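Long-range contacts in sucrose 6(F)-phosphate phosphorylase (Thermoanaerobacterium thermosaccharolyticum DSM 571, PDB 6S9V), which belongs to the alpha-amylase family of carbohydrate-active enzymes and is built round a closed, eight-stranded TIM barrel: residues 126-132 against 165-169; 310-316 against 355-361; 443-448 against 488-493. One frame throughout, in Å; residues are numbered along the deposited sequence.

Interaction 1 of 3, residues 126-132 against 165-169; sequences ITLDKLW and EKVWT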
loop_
_atom_site.group_PDB
_atom_site.type_symbol
_atom_site.label_atom_id
_atom_site.label_comp_id
_atom_site.label_asym_id
_atom_site.label_seq_id
_atom_site.Cartn_x
_atom_site.Cartn_y
_atom_site.Cartn_z
ATOM N N ILE A 126 11.185 -3.066 -22.566
ATOM C CA ILE A 126 12.256 -2.064 -22.669
ATOM C C ILE A 126 13.527 -2.832 -23.013
ATOM O O ILE A 126 14.382 -3.115 -22.175
ATOM C CB ILE A 126 12.395 -1.228 -21.389
ATOM C CG1 ILE A 126 11.063 -0.567 -21.028
ATOM C CG2 ILE A 126 13.477 -0.168 -21.566
ATOM C CD1 ILE A 126 11.081 0.186 -19.701
ATOM N N THR A 127 13.634 -3.216 -24.281
ATOM C CA THR A 127 14.917 -3.667 -24.799
ATOM C C THR A 127 15.909 -2.512 -24.692
ATOM O O THR A 127 15.547 -1.346 -24.878
ATOM C CB THR A 127 14.776 -4.150 -26.239
ATOM O OG1 THR A 127 13.980 -3.222 -26.985
ATOM C CG2 THR A 127 14.113 -5.529 -26.275
ATOM N N LEU A 128 17.160 -2.828 -24.355
ATOM C CA LEU A 128 18.094 -1.768 -23.991
ATOM C C LEU A 128 18.417 -0.838 -25.159
ATOM O O LEU A 128 18.939 0.258 -24.930
ATOM C CB LEU A 128 19.392 -2.357 -23.433
ATOM C CG LEU A 128 19.297 -3.158 -22.131
ATOM C CD1 LEU A 128 20.664 -3.191 -21.450
ATOM C CD2 LEU A 128 18.251 -2.646 -21.181
ATOM N N ASP A 129 18.138 -1.243 -26.400
ATOM C CA ASP A 129 18.342 -0.338 -27.525
ATOM C C ASP A 129 17.431 0.883 -27.459
ATOM O O ASP A 129 17.679 1.865 -28.164
ATOM C CB ASP A 129 18.138 -1.070 -28.853
ATOM C CG ASP A 129 16.759 -1.683 -28.985
ATOM O OD1 ASP A 129 15.989 -1.671 -28.002
ATOM O OD2 ASP A 129 16.442 -2.172 -30.091
ATOM N N LYS A 130 16.370 0.838 -26.652
ATOM C CA LYS A 130 15.525 2.007 -26.442
ATOM C C LYS A 130 16.167 3.040 -25.524
ATOM O O LYS A 130 15.697 4.183 -25.482
ATOM C CB LYS A 130 14.165 1.586 -25.875
ATOM C CG LYS A 130 13.313 0.767 -26.844
ATOM C CD LYS A 130 11.999 0.335 -26.205
ATOM C CE LYS A 130 11.032 -0.262 -27.219
ATOM N NZ LYS A 130 9.744 -0.725 -26.587
ATOM N N LEU A 131 17.228 2.673 -24.803
ATOM C CA LEU A 131 17.922 3.584 -23.898
ATOM C C LEU A 131 19.314 3.958 -24.378
ATOM O O LEU A 131 19.782 5.055 -24.073
ATOM C CB LEU A 131 18.025 2.959 -22.504
ATOM C CG LEU A 131 16.669 2.756 -21.820
ATOM C CD1 LEU A 131 16.814 1.859 -20.596
ATOM C CD2 LEU A 131 16.039 4.094 -21.446
ATOM N N TRP A 132 19.989 3.067 -25.099
ATOM C CA TRP A 132 21.340 3.293 -25.597
ATOM C C TRP A 132 21.344 2.904 -27.068
ATOM O O TRP A 132 20.724 1.908 -27.452
ATOM C CB TRP A 132 22.367 2.488 -24.805
ATOM C CG TRP A 132 22.527 2.971 -23.394
ATOM C CD1 TRP A 132 23.096 4.146 -22.986
ATOM C CD2 TRP A 132 22.082 2.306 -22.204
ATOM N NE1 TRP A 132 23.046 4.244 -21.616
ATOM C CE2 TRP A 132 22.428 3.128 -21.113
ATOM C CE3 TRP A 132 21.433 1.093 -21.958
ATOM C CZ2 TRP A 132 22.148 2.775 -19.798
ATOM C CZ3 TRP A 132 21.152 0.745 -20.654
ATOM C CH2 TRP A 132 21.509 1.584 -19.589
ATOM N N GLU A 165 19.712 -11.266 -25.339
ATOM C CA GLU A 165 19.030 -9.982 -25.341
ATOM C C GLU A 165 18.803 -9.531 -23.909
ATOM O O GLU A 165 18.328 -10.310 -23.073
ATOM C CB GLU A 165 17.685 -10.037 -26.074
ATOM C CG GLU A 165 17.048 -8.663 -26.248
ATOM C CD GLU A 165 17.003 -8.208 -27.690
ATOM O OE1 GLU A 165 16.520 -8.979 -28.546
ATOM O OE2 GLU A 165 17.458 -7.079 -27.971
ATOM N N LYS A 166 19.109 -8.272 -23.643
ATOM C CA LYS A 166 18.860 -7.658 -22.350
ATOM C C LYS A 166 17.589 -6.830 -22.415
ATOM O O LYS A 166 17.342 -6.131 -23.402
ATOM C CB LYS A 166 20.036 -6.771 -21.939
ATOM C CG LYS A 166 21.305 -7.540 -21.639
ATOM C CD LYS A 166 22.421 -6.606 -21.200
ATOM C CE LYS A 166 23.583 -7.383 -20.602
ATOM N NZ LYS A 166 24.450 -7.961 -21.649
ATOM N N VAL A 167 16.764 -6.947 -21.375
ATOM C CA VAL A 167 15.573 -6.125 -21.221
ATOM C C VAL A 167 15.566 -5.570 -19.803
ATOM O O VAL A 167 16.113 -6.171 -18.872
ATOM C CB VAL A 167 14.258 -6.889 -21.503
ATOM C CG1 VAL A 167 14.249 -7.419 -22.926
ATOM C CG2 VAL A 167 14.068 -8.007 -20.501
ATOM N N TRP A 168 14.933 -4.416 -19.644
ATOM C CA TRP A 168 14.901 -3.751 -18.351
ATOM C C TRP A 168 14.063 -4.547 -17.357
ATOM O O TRP A 168 12.946 -4.983 -17.664
ATOM C CB TRP A 168 14.349 -2.336 -18.520
ATOM C CG TRP A 168 14.903 -1.352 -17.548
ATOM C CD1 TRP A 168 14.309 -0.881 -16.412
ATOM C CD2 TRP A 168 16.196 -0.743 -17.609
ATOM N NE1 TRP A 168 15.147 0.005 -15.772
ATOM C CE2 TRP A 168 16.314 0.102 -16.487
ATOM C CE3 TRP A 168 17.264 -0.828 -18.507
ATOM C CZ2 TRP A 168 17.456 0.865 -16.244
ATOM C CZ3 TRP A 168 18.401 -0.069 -18.263
ATOM C CH2 TRP A 168 18.485 0.765 -17.139
ATOM N N THR A 169 14.612 -4.729 -16.154
ATOM C CA THR A 169 13.913 -5.406 -15.060
ATOM C C THR A 169 14.293 -4.650 -13.789
ATOM O O THR A 169 15.365 -4.885 -13.223
ATOM C CB THR A 169 14.275 -6.888 -14.971
ATOM O OG1 THR A 169 15.684 -7.049 -14.740
ATOM C CG2 THR A 169 13.903 -7.600 -16.270
HETATM O O HOH W 1 11.564 -4.397 -20.092
HETATM O O HOH W 2 18.207 -4.155 -27.451
#
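Trp168 is the main bump of this contact, and Leu128, Leu131 and Trp132 form the hollow that takes it. Leu131 covers one face of the indole, with CD1 3.4 Å from CZ3 of Trp168. This is a CH-pi contact over the six-membered ring. Leu128 meets the ring at its edge, where CD2 lies 3.4 Å from CE3 of Trp168. Trp132 meets the neighbouring stretch of the rim, CZ3 and CH2: CZ3 of Trp132 and CZ3 of Trp168 are 3.7 Å apart. The two indoles touch rim to rim, neither over the other's face, with planes at 43°.

Leu128 is itself a forked bump. It wedges between two side chains of the strand, with CD2 on Trp168 and CD1 3.7 Å from CB of Lys166. At the N-terminal end of segment 126-132, CB of Ile126 lies 3.6 Å from CB of Trp168. Thr127 turns CG2 to CG1 of Val167, at 3.8 Å.

The backbones meet in a single bridge, Thr127 with Val167. Trp168 N donates to Ile126 O at 2.9 Å, while the bond from Leu128 N to Lys166 O is weak. One water joins Ile126 N to Trp168 O, and another joins Asp129 N to Glu165 OE2. Arg117 forms salt bridges with both Asp129 and Glu165.

The contact belongs to the long insertion between barrel strands 92-97 and 207-210, corresponding to domain B of alpha-amylase family enzymes. Strand 153-157 pairs with strand 164-168, Phe109 and Phe112 of helix 107-115 pack on Val167, and strand 179-181 lies against Val167 and Trp168.

Interaction 2 of 3, residues 310-316 against 355-361; sequences DGIPVKP and FDVHQIN. With SO4 (sulfate ion), chain D.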
loop_
_atom_site.group_PDB
_atom_site.type_symbol
_atom_site.label_atom_id
_atom_site.label_comp_id
_atom_site.label_asym_id
_atom_site.label_seq_id
_atom_site.Cartn_x
_atom_site.Cartn_y
_atom_site.Cartn_z
ATOM N N ASP A 310 3.787 -4.257 2.966
ATOM C CA ASP A 310 5.199 -3.918 2.994
ATOM C C ASP A 310 5.577 -3.512 4.418
ATOM O O ASP A 310 4.824 -3.749 5.372
ATOM C CB ASP A 310 5.487 -2.820 1.965
ATOM C CG ASP A 310 5.341 -3.307 0.532
ATOM O OD1 ASP A 310 5.560 -4.504 0.282
ATOM O OD2 ASP A 310 4.998 -2.484 -0.348
ATOM N N GLY A 311 6.768 -2.927 4.586
ATOM C CA GLY A 311 7.221 -2.475 5.886
ATOM C C GLY A 311 6.845 -1.034 6.186
ATOM O O GLY A 311 6.303 -0.303 5.355
ATOM N N ILE A 312 7.152 -0.622 7.416
ATOM C CA ILE A 312 6.878 0.738 7.885
ATOM C C ILE A 312 7.869 1.696 7.231
ATOM O O ILE A 312 9.080 1.541 7.420
ATOM C CB ILE A 312 6.954 0.813 9.421
ATOM C CG1 ILE A 312 5.942 -0.154 10.053
ATOM C CG2 ILE A 312 6.715 2.234 9.887
ATOM C CD1 ILE A 312 6.261 -0.521 11.501
ATOM N N PRO A 313 7.423 2.685 6.453
ATOM C CA PRO A 313 8.382 3.511 5.706
ATOM C C PRO A 313 9.252 4.385 6.599
ATOM O O PRO A 313 8.789 4.959 7.585
ATOM C CB PRO A 313 7.487 4.380 4.805
ATOM C CG PRO A 313 6.224 3.600 4.665
ATOM C CD PRO A 313 6.036 2.922 6.008
ATOM N N VAL A 314 10.521 4.514 6.206
ATOM C CA VAL A 314 11.449 5.434 6.851
ATOM C C VAL A 314 12.035 6.362 5.789
ATOM O O VAL A 314 11.613 7.516 5.668
ATOM C CB VAL A 314 12.548 4.673 7.617
ATOM C CG1 VAL A 314 13.498 5.641 8.291
ATOM C CG2 VAL A 314 11.918 3.749 8.638
ATOM N N LYS A 315 13.021 5.873 5.010
ATOM C CA LYS A 315 13.569 6.663 3.908
ATOM C C LYS A 315 13.083 6.125 2.563
ATOM O O LYS A 315 13.091 4.909 2.354
ATOM C CB LYS A 315 15.101 6.646 3.892
ATOM C CG LYS A 315 15.779 7.273 5.076
ATOM C CD LYS A 315 17.300 7.138 4.938
ATOM C CE LYS A 315 17.852 7.914 3.745
ATOM N NZ LYS A 315 17.576 9.375 3.859
ATOM N N PRO A 316 12.726 6.994 1.608
ATOM C CA PRO A 316 12.789 8.461 1.602
ATOM C C PRO A 316 11.557 9.153 2.180
ATOM O O PRO A 316 11.529 10.387 2.223
ATOM C CB PRO A 316 12.919 8.784 0.108
ATOM C CG PRO A 316 12.074 7.712 -0.540
ATOM C CD PRO A 316 12.318 6.460 0.291
ATOM N N PHE A 355 22.723 6.618 6.689
ATOM C CA PHE A 355 21.496 5.958 7.115
ATOM C C PHE A 355 20.747 5.502 5.867
ATOM O O PHE A 355 20.424 6.326 5.003
ATOM C CB PHE A 355 20.653 6.929 7.937
ATOM C CG PHE A 355 19.504 6.292 8.676
ATOM C CD1 PHE A 355 19.733 5.424 9.726
ATOM C CD2 PHE A 355 18.196 6.583 8.331
ATOM C CE1 PHE A 355 18.674 4.853 10.417
ATOM C CE2 PHE A 355 17.137 6.008 9.013
ATOM C CZ PHE A 355 17.376 5.147 10.056
ATOM N N ASP A 356 20.458 4.209 5.762
ATOM C CA ASP A 356 19.900 3.685 4.516
ATOM C C ASP A 356 18.743 2.732 4.788
ATOM O O ASP A 356 18.548 1.742 4.076
ATOM C CB ASP A 356 20.974 3.006 3.660
ATOM C CG ASP A 356 21.572 1.788 4.318
ATOM O OD1 ASP A 356 21.493 1.671 5.561
ATOM O OD2 ASP A 356 22.113 0.934 3.584
ATOM N N VAL A 357 17.930 3.043 5.789
ATOM C CA VAL A 357 16.774 2.219 6.118
ATOM C C VAL A 357 15.582 2.675 5.281
ATOM O O VAL A 357 15.097 3.802 5.429
ATOM C CB VAL A 357 16.445 2.293 7.617
ATOM C CG1 VAL A 357 15.230 1.424 7.912
ATOM C CG2 VAL A 357 17.670 1.882 8.454
ATOM N N HIS A 358 15.094 1.773 4.427
ATOM C CA HIS A 358 13.931 2.044 3.583
ATOM C C HIS A 358 12.643 1.760 4.337
ATOM O O HIS A 358 11.741 2.608 4.382
ATOM C CB HIS A 358 14.043 1.195 2.309
ATOM C CG HIS A 358 12.990 1.468 1.282
ATOM N ND1 HIS A 358 12.696 2.737 0.830
ATOM C CD2 HIS A 358 12.190 0.626 0.588
ATOM C CE1 HIS A 358 11.746 2.666 -0.086
ATOM N NE2 HIS A 358 11.423 1.396 -0.254
ATOM N N GLN A 359 12.539 0.583 4.957
ATOM C CA GLN A 359 11.330 0.190 5.664
ATOM C C GLN A 359 11.672 -0.721 6.837
ATOM O O GLN A 359 12.674 -1.443 6.816
ATOM C CB GLN A 359 10.350 -0.513 4.719
ATOM C CG GLN A 359 9.800 0.408 3.653
ATOM C CD GLN A 359 8.924 -0.288 2.634
ATOM O OE1 GLN A 359 8.687 -1.497 2.705
ATOM N NE2 GLN A 359 8.432 0.484 1.672
ATOM N N ILE A 360 10.821 -0.659 7.856
ATOM C CA ILE A 360 10.901 -1.515 9.034
ATOM C C ILE A 360 9.910 -2.655 8.833
ATOM O O ILE A 360 8.691 -2.439 8.842
ATOM C CB ILE A 360 10.577 -0.735 10.315
ATOM C CG1 ILE A 360 11.507 0.467 10.476
ATOM C CG2 ILE A 360 10.669 -1.651 11.532
ATOM C CD1 ILE A 360 11.020 1.464 11.533
ATOM N N ASN A 361 10.419 -3.869 8.682
ATOM C CA ASN A 361 9.590 -5.058 8.506
ATOM C C ASN A 361 9.281 -5.639 9.883
ATOM O O ASN A 361 10.161 -6.220 10.530
ATOM C CB ASN A 361 10.303 -6.087 7.629
ATOM C CG ASN A 361 10.661 -5.539 6.263
ATOM O OD1 ASN A 361 9.894 -4.789 5.669
ATOM N ND2 ASN A 361 11.837 -5.903 5.769
HETATM S S SO4 D . 9.871 0.475 -3.416
HETATM O O1 SO4 D . 9.956 1.819 -4.003
HETATM O O2 SO4 D . 11.145 -0.226 -3.542
HETATM O O3 SO4 D . 9.520 0.612 -2.008
HETATM O O4 SO4 D . 8.857 -0.309 -4.110
HETATM O O HOH W 3 7.377 -0.696 -0.621
#
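His358 holds its ring carbon CG opposite its backbone N (chi1 -174°), and this turns the imidazole back to Lys315 O. Gln359, the next residue, places CG beside its own N (chi1 -67°) and then runs out straight to Gly311. His358 ND1 donates to Lys315 O at 2.7 Å, in the carbonyl plane. CD of Pro316, which follows a cis peptide bond, sits at the edge of the same ring. Gln359 OE1 takes the N-H of Gly311 at 3.0 Å, from above its carbonyl plane.

The backbones also pair as antiparallel strands. Ile312 and Ile360 form a hydrogen-bonded pair, with bonds of 2.8 Å from Ile312 N to Ile360 O and from Ile360 N to Ile312 O. Val314 N bonds to His358 O, and Lys315 N to Val357 O. On the apolar side, CG2 of Val314 meets CG1 of Ile360 at 3.8 Å, and Val314 CG1 meets the edge of the Phe355 ring.

His358 and Gln359 both face Ser342 of strand 340-343, a classic beta bulge. His358 NE2 gives a nearly straight bond (175°) to O3 of a sulfate, probably from the crystallisation liquor, at 2.7 Å. A water links that oxygen to Gln359 NE2 and, weakly, to Asp310 OD2. Arg148 and Tyr215 also hold the sulfate.

Both imidazole nitrogens thus donate, which would suit a positively charged ring and is consistent with a site able to hold an anion.

Interaction 3 of 3, residues 443-448 against 488-493; sequences FRNEYE and IDYINE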
loop_
_atom_site.group_PDB
_atom_site.type_symbol
_atom_site.label_atom_id
_atom_site.label_comp_id
_atom_site.label_asym_id
_atom_site.label_seq_id
_atom_site.Cartn_x
_atom_site.Cartn_y
_atom_site.Cartn_z
ATOM N N PHE A 443 -17.339 1.829 15.542
ATOM C CA PHE A 443 -17.613 3.213 15.906
ATOM C C PHE A 443 -17.196 4.164 14.789
ATOM O O PHE A 443 -17.944 5.084 14.429
ATOM C CB PHE A 443 -16.905 3.601 17.201
ATOM C CG PHE A 443 -17.234 5.001 17.655
ATOM C CD1 PHE A 443 -18.403 5.256 18.354
ATOM C CD2 PHE A 443 -16.394 6.059 17.350
ATOM C CE1 PHE A 443 -18.732 6.554 18.757
ATOM C CE2 PHE A 443 -16.706 7.353 17.760
ATOM C CZ PHE A 443 -17.874 7.595 18.465
ATOM N N ARG A 444 -16.010 3.942 14.212
ATOM C CA ARG A 444 -15.531 4.783 13.115
ATOM C C ARG A 444 -16.411 4.660 11.871
ATOM O O ARG A 444 -16.496 5.607 11.073
ATOM C CB ARG A 444 -14.076 4.420 12.807
ATOM C CG ARG A 444 -13.459 5.130 11.626
ATOM C CD ARG A 444 -13.490 6.642 11.753
ATOM N NE ARG A 444 -12.787 7.257 10.628
ATOM C CZ ARG A 444 -13.269 7.313 9.388
ATOM N NH1 ARG A 444 -14.459 6.803 9.119
ATOM N NH2 ARG A 444 -12.558 7.873 8.417
ATOM N N ASN A 445 -17.058 3.508 11.674
ATOM C CA ASN A 445 -17.963 3.342 10.541
ATOM C C ASN A 445 -19.356 3.886 10.813
ATOM O O ASN A 445 -20.062 4.263 9.870
ATOM C CB ASN A 445 -18.101 1.870 10.158
ATOM C CG ASN A 445 -16.846 1.319 9.539
ATOM O OD1 ASN A 445 -15.992 2.076 9.071
ATOM N ND2 ASN A 445 -16.720 -0.011 9.529
ATOM N N GLU A 446 -19.786 3.905 12.073
ATOM C CA GLU A 446 -21.172 4.213 12.394
ATOM C C GLU A 446 -21.384 5.663 12.799
ATOM O O GLU A 446 -22.428 6.240 12.481
ATOM C CB GLU A 446 -21.678 3.323 13.542
ATOM C CG GLU A 446 -21.797 1.835 13.229
ATOM C CD GLU A 446 -22.018 0.991 14.486
ATOM O OE1 GLU A 446 -21.924 1.551 15.596
ATOM O OE2 GLU A 446 -22.294 -0.226 14.367
ATOM N N TYR A 447 -20.431 6.280 13.490
ATOM C CA TYR A 447 -20.695 7.589 14.064
ATOM C C TYR A 447 -20.564 8.674 13.003
ATOM O O TYR A 447 -19.533 8.793 12.339
ATOM C CB TYR A 447 -19.775 7.870 15.244
ATOM C CG TYR A 447 -20.344 8.983 16.095
ATOM C CD1 TYR A 447 -21.513 8.794 16.825
ATOM C CD2 TYR A 447 -19.751 10.232 16.121
ATOM C CE1 TYR A 447 -22.057 9.821 17.584
ATOM C CE2 TYR A 447 -20.282 11.256 16.876
ATOM C CZ TYR A 447 -21.429 11.049 17.601
ATOM O OH TYR A 447 -21.950 12.083 18.333
ATOM N N GLU A 448 -21.605 9.491 12.876
ATOM C CA GLU A 448 -21.745 10.370 11.721
ATOM C C GLU A 448 -20.763 11.537 11.721
ATOM O O GLU A 448 -20.525 12.123 10.656
ATOM C CB GLU A 448 -23.186 10.883 11.671
ATOM C CG GLU A 448 -24.244 9.776 11.539
ATOM C CD GLU A 448 -24.655 9.117 12.870
ATOM O OE1 GLU A 448 -23.927 9.237 13.887
ATOM O OE2 GLU A 448 -25.730 8.470 12.890
ATOM N N ILE A 488 -13.225 8.303 23.998
ATOM C CA ILE A 488 -13.955 9.061 22.985
ATOM C C ILE A 488 -15.224 9.584 23.641
ATOM O O ILE A 488 -16.098 8.800 24.040
ATOM C CB ILE A 488 -14.274 8.216 21.746
ATOM C CG1 ILE A 488 -12.983 7.789 21.048
ATOM C CG2 ILE A 488 -15.175 9.009 20.795
ATOM C CD1 ILE A 488 -13.199 6.853 19.876
ATOM N N ASP A 489 -15.319 10.906 23.772
ATOM C CA ASP A 489 -16.526 11.563 24.251
ATOM C C ASP A 489 -17.382 11.899 23.038
ATOM O O ASP A 489 -16.906 12.568 22.116
ATOM C CB ASP A 489 -16.193 12.840 25.019
ATOM C CG ASP A 489 -15.575 12.567 26.378
ATOM O OD1 ASP A 489 -15.817 11.485 26.943
ATOM O OD2 ASP A 489 -14.855 13.449 26.884
ATOM N N TYR A 490 -18.626 11.431 23.024
ATOM C CA TYR A 490 -19.473 11.630 21.855
ATOM C C TYR A 490 -20.905 11.891 22.292
ATOM O O TYR A 490 -21.283 11.669 23.444
ATOM C CB TYR A 490 -19.404 10.425 20.905
ATOM C CG TYR A 490 -20.088 9.184 21.426
ATOM C CD1 TYR A 490 -19.422 8.299 22.262
ATOM C CD2 TYR A 490 -21.399 8.896 21.077
ATOM C CE1 TYR A 490 -20.042 7.160 22.738
ATOM C CE2 TYR A 490 -22.035 7.762 21.549
ATOM C CZ TYR A 490 -21.348 6.896 22.380
ATOM O OH TYR A 490 -21.969 5.772 22.858
ATOM N N ILE A 491 -21.703 12.376 21.341
ATOM C CA ILE A 491 -23.104 12.720 21.570
ATOM C C ILE A 491 -23.951 11.558 21.066
ATOM O O ILE A 491 -23.887 11.202 19.884
ATOM C CB ILE A 491 -23.489 14.026 20.855
ATOM C CG1 ILE A 491 -22.586 15.184 21.289
ATOM C CG2 ILE A 491 -24.959 14.342 21.103
ATOM C CD1 ILE A 491 -22.607 15.480 22.770
ATOM N N ASN A 492 -24.746 10.964 21.953
ATOM C CA ASN A 492 -25.537 9.795 21.588
ATOM C C ASN A 492 -26.821 10.246 20.886
ATOM O O ASN A 492 -27.027 11.433 20.618
ATOM C CB ASN A 492 -25.808 8.943 22.828
ATOM C CG ASN A 492 -26.713 9.632 23.840
ATOM O OD1 ASN A 492 -27.348 10.648 23.557
ATOM N ND2 ASN A 492 -26.757 9.080 25.046
ATOM N N GLU A 493 -27.706 9.296 20.573
ATOM C CA GLU A 493 -28.909 9.620 19.817
ATOM C C GLU A 493 -29.856 10.527 20.594
ATOM O O GLU A 493 -30.641 11.258 19.978
ATOM C CB GLU A 493 -29.632 8.329 19.414
ATOM C CG GLU A 493 -29.032 7.598 18.215
ATOM C CD GLU A 493 -29.191 8.361 16.912
ATOM O OE1 GLU A 493 -30.169 9.130 16.786
ATOM O OE2 GLU A 493 -28.346 8.184 16.010
#
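Phe443, Tyr447 and Tyr490 form a three-cornered aromatic cluster. Phe443 directs its edge at the face of Tyr490, a T-shaped pair with planes at 63°. Its CE1 stands over the centre of that ring, 4.0 Å from CD1 of Tyr490. Tyr490 in turn points an edge toward the face of Tyr447, in an offset T-shaped pair with CD2 3.7 Å from CE1 of Tyr447. Ile488 adds CG2 against CE2 of Phe443 at 3.8 Å.

The rim of the Tyr447 ring is fixed by its hydroxyl. OH donates to Ile491 O at 2.6 Å, on a lone pair in the carbonyl plane. It is also hydrogen-bonded to Arg474 N of strand 473-480.

Further out, both helix-end rings extend with CG opposite their backbone N (chi1 -176° for Phe443). Tyr447 is where the chain leaves helix 432-446, and its N still bonds to Phe443 O. Tyr500 and Val498 of strand 497-501 and Cys475 of strand 473-480 pack beside Tyr490. The contact therefore seats the end of the helix on the C-terminal antiparallel sheet.

Its chemistry is mostly aromatic and apolar, with the hydroxyl of the buried Tyr447 bonded to the backbones of two neighbouring strands.

How the interactions relate
From the N terminus the three contacts follow in series, and none nests in or crosses another. Interaction 1 closes a loop of 32 residues inside the insertion between barrel strands 92-97 and 207-210. Interaction 2 closes 38 residues, including helix 324-336, in the excursion between barrel strands 302-304 and 388-392. Interaction 3 comes after the last barrel strand, closes 39 residues, largely strand and without helix, and joins helix 432-446 to the C-terminal sheet. Interaction 2 lies nearest the centre of the chain. Its centre is about 29 Å from that of interaction 1 and about 35 Å from that of interaction 3. Interactions 1 and 3 sit on opposite sides of the chain's centre, about 56 Å apart between centres.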